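Local structure of LS-24 (3LP9) at residues Lys25-Asp30 / Tyr42-Val47; Asn72-Ile77 / Leu85-Pro90. The protein probably binds hemin as a monomer and spermine as a dimer, each excluding the other, and may act in the response to oxidative stress. All blocks are in the same frame, centred on the assembly; numbering follows the deposited sequence.

Contact 1 of 2, residues Lys25-Asp30 / Tyr42-Val47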
loop_
_atom_site.group_PDB
_atom_site.type_symbol
_atom_site.label_atom_id
_atom_site.label_comp_id
_atom_site.label_asym_id
_atom_site.label_seq_id
_atom_site.Cartn_x
_atom_site.Cartn_y
_atom_site.Cartn_z
ATOM N N LYS A 25 4.914 -6.644 14.467
ATOM C CA LYS A 25 5.473 -7.958 14.640
ATOM C C LYS A 25 4.465 -9.095 14.695
ATOM O O LYS A 25 3.253 -8.905 14.568
ATOM C CB LYS A 25 6.305 -8.074 15.902
ATOM C CG LYS A 25 6.304 -6.926 16.773
ATOM C CD LYS A 25 7.498 -6.102 16.466
ATOM C CE LYS A 25 8.021 -5.572 17.732
ATOM N NZ LYS A 25 9.472 -5.099 17.599
ATOM N N TYR A 26 5.011 -10.287 14.912
ATOM C CA TYR A 26 4.199 -11.453 15.129
ATOM C C TYR A 26 4.765 -12.403 16.191
ATOM O O TYR A 26 5.915 -12.324 16.568
ATOM C CB TYR A 26 3.981 -12.173 13.816
ATOM C CG TYR A 26 5.119 -13.009 13.303
ATOM C CD1 TYR A 26 6.167 -12.448 12.540
ATOM C CD2 TYR A 26 5.133 -14.372 13.541
ATOM C CE1 TYR A 26 7.170 -13.237 12.035
ATOM C CE2 TYR A 26 6.140 -15.180 13.046
ATOM C CZ TYR A 26 7.126 -14.625 12.297
ATOM O OH TYR A 26 8.082 -15.495 11.819
ATOM N N VAL A 27 3.912 -13.264 16.689
ATOM C CA VAL A 27 4.263 -14.316 17.624
ATOM C C VAL A 27 3.659 -15.600 16.978
ATOM O O VAL A 27 2.539 -15.590 16.469
ATOM C CB VAL A 27 3.657 -14.045 19.031
ATOM C CG1 VAL A 27 4.068 -15.087 20.019
ATOM C CG2 VAL A 27 4.176 -12.775 19.590
ATOM N N LEU A 28 4.448 -16.680 16.966
ATOM C CA LEU A 28 3.949 -18.027 16.681
ATOM C C LEU A 28 3.726 -18.779 18.033
ATOM O O LEU A 28 4.631 -19.022 18.765
ATOM C CB LEU A 28 4.961 -18.802 15.793
ATOM C CG LEU A 28 4.529 -20.221 15.465
ATOM C CD1 LEU A 28 3.155 -20.233 14.832
ATOM C CD2 LEU A 28 5.577 -20.856 14.621
ATOM N N LEU A 29 2.479 -19.104 18.327
ATOM C CA LEU A 29 2.099 -19.749 19.560
ATOM C C LEU A 29 1.574 -21.200 19.389
ATOM O O LEU A 29 0.760 -21.497 18.508
ATOM C CB LEU A 29 1.041 -18.853 20.279
ATOM C CG LEU A 29 0.547 -19.285 21.670
ATOM C CD1 LEU A 29 1.543 -18.852 22.739
ATOM C CD2 LEU A 29 -0.851 -18.695 21.892
ATOM N N ASP A 30 2.023 -22.068 20.281
ATOM C CA ASP A 30 1.451 -23.385 20.453
ATOM C C ASP A 30 0.444 -23.103 21.515
ATOM O O ASP A 30 0.753 -23.112 22.642
ATOM C CB ASP A 30 2.525 -24.341 20.990
ATOM C CG ASP A 30 1.965 -25.644 21.523
ATOM O OD1 ASP A 30 0.721 -25.889 21.465
ATOM O OD2 ASP A 30 2.806 -26.428 22.042
ATOM N N TYR A 42 8.023 -18.901 18.448
ATOM C CA TYR A 42 8.826 -17.878 17.756
ATOM C C TYR A 42 8.246 -16.529 18.109
ATOM O O TYR A 42 7.081 -16.420 18.341
ATOM C CB TYR A 42 8.746 -18.080 16.250
ATOM C CG TYR A 42 9.765 -17.354 15.412
ATOM C CD1 TYR A 42 11.103 -17.779 15.311
ATOM C CD2 TYR A 42 9.368 -16.291 14.637
ATOM C CE1 TYR A 42 12.010 -17.112 14.420
ATOM C CE2 TYR A 42 10.245 -15.641 13.787
ATOM C CZ TYR A 42 11.556 -16.041 13.677
ATOM O OH TYR A 42 12.314 -15.292 12.757
ATOM N N GLY A 43 9.067 -15.510 18.197
ATOM C CA GLY A 43 8.567 -14.176 18.450
ATOM C C GLY A 43 8.751 -13.680 19.867
ATOM O O GLY A 43 9.146 -14.439 20.729
ATOM N N PRO A 44 8.377 -12.407 20.140
ATOM C CA PRO A 44 7.917 -11.369 19.190
ATOM C C PRO A 44 9.020 -11.009 18.213
ATOM O O PRO A 44 10.168 -10.891 18.608
ATOM C CB PRO A 44 7.579 -10.183 20.086
ATOM C CG PRO A 44 7.165 -10.843 21.359
ATOM C CD PRO A 44 8.213 -11.961 21.537
ATOM N N THR A 45 8.698 -10.893 16.931
ATOM C CA THR A 45 9.697 -10.455 15.978
ATOM C C THR A 45 8.992 -9.805 14.798
ATOM O O THR A 45 7.874 -10.204 14.433
ATOM C CB THR A 45 10.660 -11.634 15.633
ATOM O OG1 THR A 45 11.265 -11.451 14.353
ATOM C CG2 THR A 45 9.906 -12.892 15.583
ATOM N N PRO A 46 9.643 -8.786 14.193
ATOM C CA PRO A 46 9.098 -8.099 12.988
ATOM C C PRO A 46 8.653 -9.006 11.867
ATOM O O PRO A 46 9.291 -9.994 11.521
ATOM C CB PRO A 46 10.232 -7.201 12.541
ATOM C CG PRO A 46 10.983 -6.929 13.828
ATOM C CD PRO A 46 10.950 -8.226 14.596
ATOM N N VAL A 47 7.507 -8.647 11.318
ATOM C CA VAL A 47 6.980 -9.294 10.135
ATOM C C VAL A 47 8.000 -9.234 8.994
ATOM O O VAL A 47 8.042 -10.164 8.151
ATOM C CB VAL A 47 5.671 -8.579 9.705
ATOM C CG1 VAL A 47 5.021 -9.295 8.547
ATOM C CG2 VAL A 47 4.728 -8.490 10.966
#
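Tyr26 and Tyr42 bring their rings together on the same face of an antiparallel strand pair, and the Tyr26 side chain spans most of the contact. Its CG sits between the backbone N and the carbonyl carbon (chi1 78°), which carries the CD1 side of the ring alongside Thr45 O. From CB, on the face that also carries Thr45 and Leu28, the chain passes to CG and then to Tyr26 CD1, which lies 3.4 Å from Thr45 O. CD1 and CE1 form the edge that faces the start of helix 47-50: CD1 approaches Val47 CA, and Tyr26 CE1 comes within 3.9 Å of Pro46 O, both partners lying near the ring plane. On the other branch of the ring, Tyr26 CE2 is 3.8 Å from Tyr42 CD2. At the tip, Tyr26 CZ is 3.6 Å from Tyr42 CE2. The two rings meet obliquely, planes at 33°; the still shorter approach of the Tyr26 hydroxyl is doubtful in detail. Phe51 also meets the Tyr26 ring.

Beneath the rings, Tyr26 N donates to Thr45 O and Thr45 N returns a bond to Tyr26 O, while Leu28 N reaches Tyr42 O at 3.0 Å from above the carbonyl plane. One residue on the first strand thus faces two on the second: a beta bulge, containing Gly43 and a cis peptide bond before Pro44. A CB on Gly43 would collide with Tyr26 O and Val27 CA. On the other side of the strand, Val27 CG2 lies 4.0 Å from Pro44 CG.

An alanine in place of Tyr26 would probably open a gap between the Tyr42 ring and Val47, leaving Tyr42 freer to turn. Hydrogen bonds across the contact all run between backbone atoms, and the side chains add apolar and aromatic contact on the Tyr26-Tyr42 face.

Contact 2 of 2, residues Asn72-Ile77 / Leu85-Pro90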
loop_
_atom_site.group_PDB
_atom_site.type_symbol
_atom_site.label_atom_id
_atom_site.label_comp_id
_atom_site.label_asym_id
_atom_site.label_seq_id
_atom_site.Cartn_x
_atom_site.Cartn_y
_atom_site.Cartn_z
ATOM N N ASN A 72 -4.525 -25.139 3.047
ATOM C CA ASN A 72 -3.124 -25.495 2.898
ATOM C C ASN A 72 -2.256 -24.546 3.723
ATOM O O ASN A 72 -2.558 -24.301 4.906
ATOM C CB ASN A 72 -2.750 -25.524 1.408
ATOM C CG ASN A 72 -3.442 -26.645 0.689
ATOM O OD1 ASN A 72 -3.516 -27.721 1.211
ATOM N ND2 ASN A 72 -4.005 -26.378 -0.468
ATOM N N ASN A 73 -1.203 -24.011 3.130
ATOM C CA ASN A 73 -0.363 -23.087 3.873
ATOM C C ASN A 73 -0.627 -21.661 3.406
ATOM O O ASN A 73 0.264 -20.857 3.415
ATOM C CB ASN A 73 1.147 -23.413 3.748
ATOM C CG ASN A 73 1.498 -24.845 4.159
ATOM O OD1 ASN A 73 0.778 -25.484 4.903
ATOM N ND2 ASN A 73 2.628 -25.331 3.677
ATOM N N GLU A 74 -1.862 -21.352 3.014
ATOM C CA GLU A 74 -2.222 -19.994 2.606
ATOM C C GLU A 74 -3.141 -19.242 3.560
ATOM O O GLU A 74 -3.826 -19.853 4.350
ATOM C CB GLU A 74 -2.863 -20.007 1.224
ATOM C CG GLU A 74 -1.930 -20.585 0.174
ATOM C CD GLU A 74 -2.517 -20.655 -1.200
ATOM O OE1 GLU A 74 -3.483 -19.904 -1.475
ATOM O OE2 GLU A 74 -1.992 -21.441 -2.012
ATOM N N ALA A 75 -3.105 -17.896 3.471
ATOM C CA ALA A 75 -3.864 -16.934 4.336
ATOM C C ALA A 75 -3.884 -15.555 3.655
ATOM O O ALA A 75 -2.937 -15.160 2.999
ATOM C CB ALA A 75 -3.264 -16.804 5.703
ATOM N N PHE A 76 -4.994 -14.843 3.867
ATOM C CA PHE A 76 -5.182 -13.471 3.426
ATOM C C PHE A 76 -4.752 -12.585 4.582
ATOM O O PHE A 76 -5.066 -12.852 5.738
ATOM C CB PHE A 76 -6.663 -13.195 3.053
ATOM C CG PHE A 76 -6.976 -13.370 1.581
ATOM C CD1 PHE A 76 -6.532 -12.442 0.647
ATOM C CD2 PHE A 76 -7.688 -14.480 1.129
ATOM C CE1 PHE A 76 -6.817 -12.589 -0.682
ATOM C CE2 PHE A 76 -7.964 -14.635 -0.199
ATOM C CZ PHE A 76 -7.534 -13.712 -1.115
ATOM N N ILE A 77 -3.989 -11.568 4.277
ATOM C CA ILE A 77 -3.550 -10.573 5.262
ATOM C C ILE A 77 -4.031 -9.223 4.790
ATOM O O ILE A 77 -4.292 -9.025 3.602
ATOM C CB ILE A 77 -1.987 -10.574 5.455
ATOM C CG1 ILE A 77 -1.232 -10.306 4.148
ATOM C CG2 ILE A 77 -1.556 -11.904 6.059
ATOM C CD1 ILE A 77 0.260 -10.306 4.265
ATOM N N LEU A 85 -2.735 -12.292 -0.570
ATOM C CA LEU A 85 -2.804 -13.720 -0.313
ATOM C C LEU A 85 -1.387 -14.292 -0.237
ATOM O O LEU A 85 -0.672 -14.201 -1.189
ATOM C CB LEU A 85 -3.568 -14.410 -1.400
ATOM C CG LEU A 85 -3.705 -15.912 -1.242
ATOM C CD1 LEU A 85 -4.553 -16.152 0.034
ATOM C CD2 LEU A 85 -4.293 -16.590 -2.431
ATOM N N ILE A 86 -0.983 -14.868 0.887
ATOM C CA ILE A 86 0.371 -15.374 1.068
ATOM C C ILE A 86 0.455 -16.897 1.320
ATOM O O ILE A 86 -0.533 -17.560 1.640
ATOM C CB ILE A 86 1.106 -14.658 2.262
ATOM C CG1 ILE A 86 0.556 -15.177 3.616
ATOM C CG2 ILE A 86 1.000 -13.150 2.120
ATOM C CD1 ILE A 86 1.285 -14.584 4.864
ATOM N N ASP A 87 1.670 -17.435 1.125
ATOM C CA ASP A 87 1.983 -18.771 1.530
ATOM C C ASP A 87 2.949 -18.585 2.664
ATOM O O ASP A 87 4.033 -18.114 2.425
ATOM C CB ASP A 87 2.635 -19.589 0.418
ATOM C CG ASP A 87 2.740 -21.068 0.820
ATOM O OD1 ASP A 87 3.435 -21.315 1.859
ATOM O OD2 ASP A 87 2.074 -21.952 0.192
ATOM N N TYR A 88 2.556 -18.914 3.903
ATOM C CA TYR A 88 3.424 -18.641 5.051
ATOM C C TYR A 88 4.343 -19.841 5.361
ATOM O O TYR A 88 4.948 -19.881 6.405
ATOM C CB TYR A 88 2.602 -18.262 6.299
ATOM C CG TYR A 88 1.576 -19.325 6.689
ATOM C CD1 TYR A 88 0.270 -19.282 6.159
ATOM C CD2 TYR A 88 1.910 -20.391 7.539
ATOM C CE1 TYR A 88 -0.668 -20.245 6.478
ATOM C CE2 TYR A 88 0.961 -21.387 7.860
ATOM C CZ TYR A 88 -0.309 -21.294 7.341
ATOM O OH TYR A 88 -1.286 -22.224 7.649
ATOM N N ALA A 89 4.383 -20.800 4.440
ATOM C CA ALA A 89 5.239 -21.986 4.482
ATOM C C ALA A 89 5.783 -22.288 5.864
ATOM O O ALA A 89 6.948 -21.939 6.160
ATOM C CB ALA A 89 6.360 -21.798 3.526
ATOM N N PRO A 90 4.954 -22.918 6.738
ATOM C CA PRO A 90 5.346 -23.200 8.125
ATOM C C PRO A 90 6.482 -24.197 8.338
ATOM O O PRO A 90 7.057 -24.209 9.419
ATOM C CB PRO A 90 4.058 -23.735 8.738
ATOM C CG PRO A 90 3.387 -24.392 7.672
ATOM C CD PRO A 90 3.612 -23.477 6.465
HETATM O O HOH W 1 -3.790 -22.113 5.933
HETATM O O HOH W 2 4.191 -23.891 1.600
HETATM O O HOH W 3 -0.236 -23.924 0.515
#
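Asp87 OD1, close to Asn73 CB, accepts two hydrogen bonds: one from Ala89 N at 2.8 Å, closing an Asx turn, and one from a water at 2.7 Å that in turn accepts from Asn73 ND2. The other oxygen, OD2, takes a hydrogen bond from a second water, held by Asn73 N. Both carboxylate oxygens thereby tie the strand end to Asn73, and this hydration may ease the proximity of the Glu74 carboxylate.

Asn73 O is met by Tyr88 N at 3.0 Å, nearly along the C=O axis. Tyr88 CG sits between its backbone N and carbonyl carbon (chi1 57°), which folds the ring back under Asn73, whose CB lies over one face. A third water, in the plane of that ring, accepts from Tyr88 OH and donates to Asn72 O and Glu74 O; the hydroxyl also accepts from Ser13 N, and Asn73 OD1 bonds to Ser13 OG.

Farther along, Ile86 N donates to Ala75 O at 2.9 Å in an almost straight bond (177°). Leu85 CD1 sits over the Phe76 ring, 3.8 Å from its centroid, a CH-pi contact, whereas Ile77 CD1 meets Ile86 CG2 at 3.6 Å.

Such a twisted antiparallel hairpin, made by the second and third strands of a four-stranded meander, is characteristic of a hemopexin-type beta-propeller blade.

How the contacts relate
Contact 1 closes before contact 2 opens along the chain, and the two lie in successive blades of the four-bladed propeller. Their centres are 15 Å apart and their nearest atoms about 6 Å. Contact 1 joins the third strand of its blade to the broken outer strand, 43-46; contact 2 joins the second and third strands of the next sheet. The blades nevertheless meet through Tyr88, whose ring packs on Phe10 and Tyr19 of the first sheet. One residue from each blade, Asn7, Asp65, Asp121 and Asp175, binds the calcium ion where the blades converge, about 13 Å from the Val47 side chain and about 11 Å from that of Ile77; neither contact supplies a ligand.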